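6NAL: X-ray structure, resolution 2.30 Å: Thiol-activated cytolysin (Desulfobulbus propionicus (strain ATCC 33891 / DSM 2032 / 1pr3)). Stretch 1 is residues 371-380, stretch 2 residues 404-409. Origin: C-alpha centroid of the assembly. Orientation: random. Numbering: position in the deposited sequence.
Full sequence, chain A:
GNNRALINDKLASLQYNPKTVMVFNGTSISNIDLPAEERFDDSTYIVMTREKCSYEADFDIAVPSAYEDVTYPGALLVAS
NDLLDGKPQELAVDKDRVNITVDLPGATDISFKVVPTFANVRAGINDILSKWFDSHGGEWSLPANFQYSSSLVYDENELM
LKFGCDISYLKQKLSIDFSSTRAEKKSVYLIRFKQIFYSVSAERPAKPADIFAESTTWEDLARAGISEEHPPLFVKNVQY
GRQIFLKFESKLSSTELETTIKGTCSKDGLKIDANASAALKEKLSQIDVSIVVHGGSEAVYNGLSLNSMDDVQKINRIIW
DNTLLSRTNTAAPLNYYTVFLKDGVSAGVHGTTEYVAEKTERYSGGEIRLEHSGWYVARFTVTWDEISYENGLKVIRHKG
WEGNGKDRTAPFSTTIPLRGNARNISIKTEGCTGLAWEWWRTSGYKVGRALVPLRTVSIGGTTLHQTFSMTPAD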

ATOM      1  N   GLU A 371      27.210 -14.711 -15.757  1.00 32.80           N
ATOM      2  CA  GLU A 371      28.278 -15.667 -16.019  1.00 43.71           C
ATOM      3  C   GLU A 371      28.126 -16.178 -17.434  1.00 34.36           C
ATOM      4  O   GLU A 371      27.036 -16.547 -17.880  1.00 34.33           O
ATOM      5  N   HIS A 372      29.228 -16.123 -18.134  1.00 38.22           N
ATOM      6  CA  HIS A 372      29.330 -16.563 -19.507  1.00 37.84           C
ATOM      7  C   HIS A 372      30.431 -17.608 -19.552  1.00 41.25           C
ATOM      8  O   HIS A 372      31.582 -17.322 -19.199  1.00 41.09           O
ATOM      9  N   SER A 373      30.081 -18.809 -19.958  1.00 39.38           N
ATOM     10  CA  SER A 373      31.076 -19.851 -20.182  1.00 40.52           C
ATOM     11  C   SER A 373      30.962 -20.423 -21.582  1.00 38.12           C
ATOM     12  O   SER A 373      31.634 -21.405 -21.888  1.00 45.54           O
ATOM     13  N   GLY A 374      30.138 -19.834 -22.445  1.00 35.45           N
ATOM     14  CA  GLY A 374      29.931 -20.397 -23.764  1.00 34.92           C
ATOM     15  C   GLY A 374      31.071 -20.117 -24.733  1.00 44.74           C
ATOM     16  O   GLY A 374      31.903 -19.240 -24.527  1.00 49.02           O
ATOM     17  N   TRP A 375      31.127 -20.927 -25.791  1.00 41.03           N
ATOM     18  CA  TRP A 375      32.188 -20.884 -26.804  1.00 45.30           C
ATOM     19  C   TRP A 375      31.780 -19.941 -27.952  1.00 44.50           C
ATOM     20  O   TRP A 375      31.661 -20.290 -29.113  1.00 46.90           O
ATOM     21  N   TYR A 376      31.487 -18.698 -27.594  1.00 43.56           N
ATOM     22  CA  TYR A 376      30.990 -17.710 -28.551  1.00 31.60           C
ATOM     23  C   TYR A 376      31.103 -16.345 -27.871  1.00 42.54           C
ATOM     24  O   TYR A 376      31.417 -16.257 -26.693  1.00 45.58           O
ATOM     25  N   VAL A 377      30.920 -15.279 -28.634  1.00 51.05           N
ATOM     26  CA  VAL A 377      30.943 -13.924 -28.091  1.00 42.74           C
ATOM     27  C   VAL A 377      29.529 -13.589 -27.664  1.00 39.09           C
ATOM     28  O   VAL A 377      28.567 -13.855 -28.398  1.00 42.30           O
ATOM     29  N   ALA A 378      29.388 -13.034 -26.489  1.00 30.98           N
ATOM     30  CA  ALA A 378      28.061 -12.781 -25.962  1.00 42.77           C
ATOM     31  C   ALA A 378      27.979 -11.348 -25.467  1.00 35.15           C
ATOM     32  O   ALA A 378      28.976 -10.746 -25.083  1.00 36.24           O
ATOM     33  N   ARG A 379      26.794 -10.793 -25.490  1.00 39.16           N
ATOM     34  CA  ARG A 379      26.592  -9.535 -24.806  1.00 34.83           C
ATOM     35  C   ARG A 379      25.366  -9.635 -23.931  1.00 31.99           C
ATOM     36  O   ARG A 379      24.412 -10.368 -24.235  1.00 35.59           O
ATOM     37  N   PHE A 380      25.459  -8.899 -22.826  1.00 34.90           N
ATOM     38  CA  PHE A 380      24.470  -8.786 -21.764  1.00 32.19           C
ATOM     39  C   PHE A 380      23.892  -7.366 -21.758  1.00 33.37           C
ATOM     40  O   PHE A 380      24.634  -6.387 -21.867  1.00 35.10           O
ATOM     41  N   ASN A 404      26.281  -2.675 -20.627  1.00 35.21           N
ATOM     42  CA  ASN A 404      25.273  -3.117 -21.569  1.00 29.26           C
ATOM     43  C   ASN A 404      25.814  -3.067 -22.980  1.00 40.24           C
ATOM     44  O   ASN A 404      26.552  -2.151 -23.338  1.00 41.17           O
ATOM     45  N   GLY A 405      25.466  -4.088 -23.763  1.00 34.92           N
ATOM     46  CA  GLY A 405      25.834  -4.184 -25.150  1.00 40.02           C
ATOM     47  C   GLY A 405      27.251  -4.627 -25.440  1.00 41.03           C
ATOM     48  O   GLY A 405      27.541  -5.035 -26.577  1.00 49.23           O
ATOM     49  N   LYS A 406      28.151  -4.564 -24.470  1.00 41.29           N
ATOM     50  CA  LYS A 406      29.548  -4.837 -24.775  1.00 40.24           C
ATOM     51  C   LYS A 406      29.776  -6.334 -25.002  1.00 45.80           C
ATOM     52  O   LYS A 406      29.138  -7.193 -24.371  1.00 42.84           O
ATOM     53  N   ASP A 407      30.719  -6.637 -25.899  1.00 38.59           N
ATOM     54  CA  ASP A 407      31.036  -8.012 -26.270  1.00 44.06           C
ATOM     55  C   ASP A 407      31.827  -8.712 -25.175  1.00 40.86           C
ATOM     56  O   ASP A 407      32.625  -8.110 -24.462  1.00 51.28           O
ATOM     57  N   ARG A 408      31.575  -9.995 -25.026  1.00 39.32           N
ATOM     58  CA  ARG A 408      32.052 -10.709 -23.860  1.00 40.06           C
ATOM     59  C   ARG A 408      32.510 -12.081 -24.292  1.00 39.22           C
ATOM     60  O   ARG A 408      31.820 -12.740 -25.081  1.00 42.93           O
ATOM     61  N   THR A 409      33.639 -12.528 -23.727  1.00 46.62           N
ATOM     62  CA  THR A 409      34.266 -13.771 -24.154  1.00 48.50           C
ATOM     63  C   THR A 409      34.552 -14.705 -22.983  1.00 46.26           C
ATOM     64  O   THR A 409      34.564 -14.297 -21.824  1.00 48.04           O
TER

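The two stretches run antiparallel, burying 478 Å² between them, and the side chains settle around a short backbone pairing centred on Ala 378 and Arg 408. At the start of stretch 2, the CA-to-CB bond of Asn 404 points away from stretch 1. Its side chain, with chi1 in the m well, curls back somewhat and spends both its amide oxygen and nitrogen on residues just outside the stretches. The closest contact is made by the backbone: Asn 404 CA lies 3.3 Å from Phe 380 O in a CA-H...O contact, and the same carbonyl accepts a hydrogen bond from Gly 405 N (N to O, 3.1 Å).

Gly 405 has a positive phi of 78°, a conformation that favours glycine. Its carbonyl oxygen is approached by the aliphatic part of Arg 379, with Arg 379 CD 3.5 Å from Gly 405 O. The CA-to-CB bond of Lys 406 points away, and the residue contributes its carbonyl, which lies 3.2 Å from Arg 379 CB (Lys 406 O to CB). Water 1 lies 2.5 Å from Lys 406 O and accepts from Phe 380 N (3.2 Å from the water O) and Arg 408 NH1 (3.0 Å from the water O), linking the stretches.

Asp 407, chi1 m, shares a face of the sheet with Arg 379. Its CB packs against Val 377, a t rotamer, at 3.6 Å from Val 377 CG1, whereas Asp 407 OD1 comes no nearer than 4.3 Å to Arg 379 CD. Arg 379 (p, t, t) leads its end away, and its NE and NH2 are hydrogen-bonded elsewhere in the structure.

Arg 408 lies on the other face with Ala 378. Its chi1 of -114° and chi2 of 92° both fall between wells; its end leads away from stretch 1, and NH1 reaches water 1. Arg 408 CB lies 3.0 Å from Ala 378 O and 4.3 Å from His 372 CD2. Phe 380, chi1 m, has a CA-to-CB bond pointing sideways, but its ring end comes nearer, with CD1 4.6 Å from Arg 408 CD. The Arg 408 carbonyl accepts from Ala 378 N (N to Arg 408 O, 2.8 Å, 166°) and receives the CA-H of Val 377 (CA to Arg 408 O, 3.4 Å). The CA-to-CB bond of His 372, chi1 t, points toward stretch 2, and the ring presents its edge to that oxygen, with NE2 3.5 Å from Arg 408 O; His 372 NE2 donates to Tyr 376 O at 2.9 Å, which helps fix the ring.

The CA-to-CB bond of Thr 409, a p rotamer, points away, yet its methyl still meets Val 377, with Thr 409 CG2 4.3 Å from Val 377 CG2.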

ATOM      1  CB  GLU A 371      28.269 -16.817 -15.020  1.00 47.86           C
ATOM      2  CG  GLU A 371      27.852 -16.324 -13.614  1.00 58.58           C
ATOM      3  CD  GLU A 371      28.061 -17.337 -12.476  1.00 76.65           C
ATOM      4  OE1 GLU A 371      27.238 -18.273 -12.348  1.00 80.98           O
ATOM      5  OE2 GLU A 371      29.027 -17.164 -11.682  1.00 90.93           O
ATOM      6  CB  HIS A 372      29.654 -15.379 -20.387  1.00 39.13           C
ATOM      7  CG  HIS A 372      29.979 -15.719 -21.802  1.00 39.06           C
ATOM      8  ND1 HIS A 372      29.482 -16.833 -22.436  1.00 34.09           N
ATOM      9  CD2 HIS A 372      30.713 -15.049 -22.723  1.00 39.72           C
ATOM     10  CE1 HIS A 372      29.888 -16.831 -23.695  1.00 36.62           C
ATOM     11  NE2 HIS A 372      30.635 -15.757 -23.896  1.00 40.05           N
ATOM     12  CB  SER A 373      30.914 -20.990 -19.177  1.00 37.55           C
ATOM     13  OG  SER A 373      29.672 -21.627 -19.470  1.00 51.22           O
ATOM     14  CB  TRP A 375      32.477 -22.308 -27.297  1.00 46.26           C
ATOM     15  CG  TRP A 375      33.257 -23.089 -26.306  1.00 47.67           C
ATOM     16  CD1 TRP A 375      33.716 -22.648 -25.055  1.00 56.14           C
ATOM     17  CD2 TRP A 375      33.645 -24.512 -26.428  1.00 57.56           C
ATOM     18  NE1 TRP A 375      34.336 -23.759 -24.447  1.00 56.33           N
ATOM     19  CE2 TRP A 375      34.218 -24.892 -25.225  1.00 55.89           C
ATOM     20  CE3 TRP A 375      33.534 -25.495 -27.456  1.00 61.83           C
ATOM     21  CZ2 TRP A 375      34.833 -26.160 -25.076  1.00 68.34           C
ATOM     22  CZ3 TRP A 375      34.061 -26.747 -27.258  1.00 69.07           C
ATOM     23  CH2 TRP A 375      34.749 -27.048 -26.119  1.00 64.47           C
ATOM     24  CB  TYR A 376      29.554 -17.990 -29.009  1.00 40.60           C
ATOM     25  CG  TYR A 376      28.547 -18.210 -27.883  1.00 44.08           C
ATOM     26  CD1 TYR A 376      28.056 -17.142 -27.148  1.00 40.91           C
ATOM     27  CD2 TYR A 376      28.094 -19.490 -27.562  1.00 42.00           C
ATOM     28  CE1 TYR A 376      27.153 -17.345 -26.101  1.00 38.24           C
ATOM     29  CE2 TYR A 376      27.191 -19.707 -26.520  1.00 42.58           C
ATOM     30  CZ  TYR A 376      26.709 -18.638 -25.796  1.00 32.23           C
ATOM     31  OH  TYR A 376      25.783 -18.820 -24.771  1.00 31.99           O
ATOM     32  CB  VAL A 377      31.457 -12.911 -29.131  1.00 43.06           C
ATOM     33  CG1 VAL A 377      31.257 -11.476 -28.622  1.00 40.95           C
ATOM     34  CG2 VAL A 377      32.951 -13.155 -29.452  1.00 40.25           C
ATOM     35  CB  ALA A 378      27.740 -13.739 -24.831  1.00 40.30           C
ATOM     36  CB  ARG A 379      26.464  -8.378 -25.771  1.00 39.40           C
ATOM     37  CG  ARG A 379      25.403  -8.570 -26.755  1.00 43.04           C
ATOM     38  CD  ARG A 379      25.539  -7.558 -27.857  1.00 41.23           C
ATOM     39  NE  ARG A 379      24.312  -7.599 -28.635  1.00 41.72           N
ATOM     40  CZ  ARG A 379      24.222  -7.146 -29.872  1.00 45.28           C
ATOM     41  NH1 ARG A 379      25.286  -6.578 -30.436  1.00 45.93           N
ATOM     42  NH2 ARG A 379      23.075  -7.249 -30.528  1.00 48.59           N
ATOM     43  CB  PHE A 380      25.102  -9.052 -20.381  1.00 39.43           C
ATOM     44  CG  PHE A 380      25.554 -10.463 -20.138  1.00 38.97           C
ATOM     45  CD1 PHE A 380      26.815 -10.845 -20.487  1.00 36.79           C
ATOM     46  CD2 PHE A 380      24.742 -11.373 -19.496  1.00 37.71           C
ATOM     47  CE1 PHE A 380      27.265 -12.129 -20.281  1.00 48.55           C
ATOM     48  CE2 PHE A 380      25.198 -12.673 -19.272  1.00 46.91           C
ATOM     49  CZ  PHE A 380      26.474 -13.035 -19.667  1.00 39.52           C
ATOM     50  CB  ASN A 404      24.035  -2.239 -21.453  1.00 30.84           C
ATOM     51  CG  ASN A 404      23.204  -2.605 -20.250  1.00 38.80           C
ATOM     52  OD1 ASN A 404      23.538  -3.541 -19.507  1.00 33.19           O
ATOM     53  ND2 ASN A 404      22.156  -1.867 -20.021  1.00 35.13           N
ATOM     54  CB  LYS A 406      30.450  -4.331 -23.651  1.00 38.19           C
ATOM     55  CG  LYS A 406      30.661  -2.776 -23.612  1.00 62.38           C
ATOM     56  CD  LYS A 406      30.529  -2.052 -24.988  1.00 71.77           C
ATOM     57  CE  LYS A 406      29.162  -1.349 -25.175  1.00 76.19           C
ATOM     58  NZ  LYS A 406      28.951  -0.715 -26.535  1.00 81.46           N
ATOM     59  CB  ASP A 407      31.820  -8.039 -27.573  1.00 42.73           C
ATOM     60  CG  ASP A 407      30.961  -7.637 -28.789  1.00 54.93           C
ATOM     61  OD1 ASP A 407      29.766  -7.267 -28.609  1.00 52.30           O
ATOM     62  OD2 ASP A 407      31.496  -7.677 -29.931  1.00 63.77           O
ATOM     63  CB  ARG A 408      30.931 -10.802 -22.799  1.00 47.51           C
ATOM     64  CG  ARG A 408      31.198 -10.048 -21.530  1.00 50.11           C
ATOM     65  CD  ARG A 408      30.671  -8.642 -21.509  1.00 40.79           C
ATOM     66  NE  ARG A 408      31.487  -7.913 -20.544  1.00 46.28           N
ATOM     67  CZ  ARG A 408      31.323  -6.639 -20.192  1.00 51.11           C
ATOM     68  NH1 ARG A 408      30.321  -5.904 -20.681  1.00 53.25           N
ATOM     69  NH2 ARG A 408      32.159  -6.101 -19.322  1.00 51.70           N
ATOM     70  CB  THR A 409      35.627 -13.563 -24.867  1.00 49.68           C
ATOM     71  OG1 THR A 409      36.584 -13.052 -23.925  1.00 48.92           O
ATOM     72  CG2 THR A 409      35.557 -12.640 -26.054  1.00 40.72           C
TER
HETATM   73  O   HOH W   1      27.925  -6.963 -22.182  1.00 34.51           O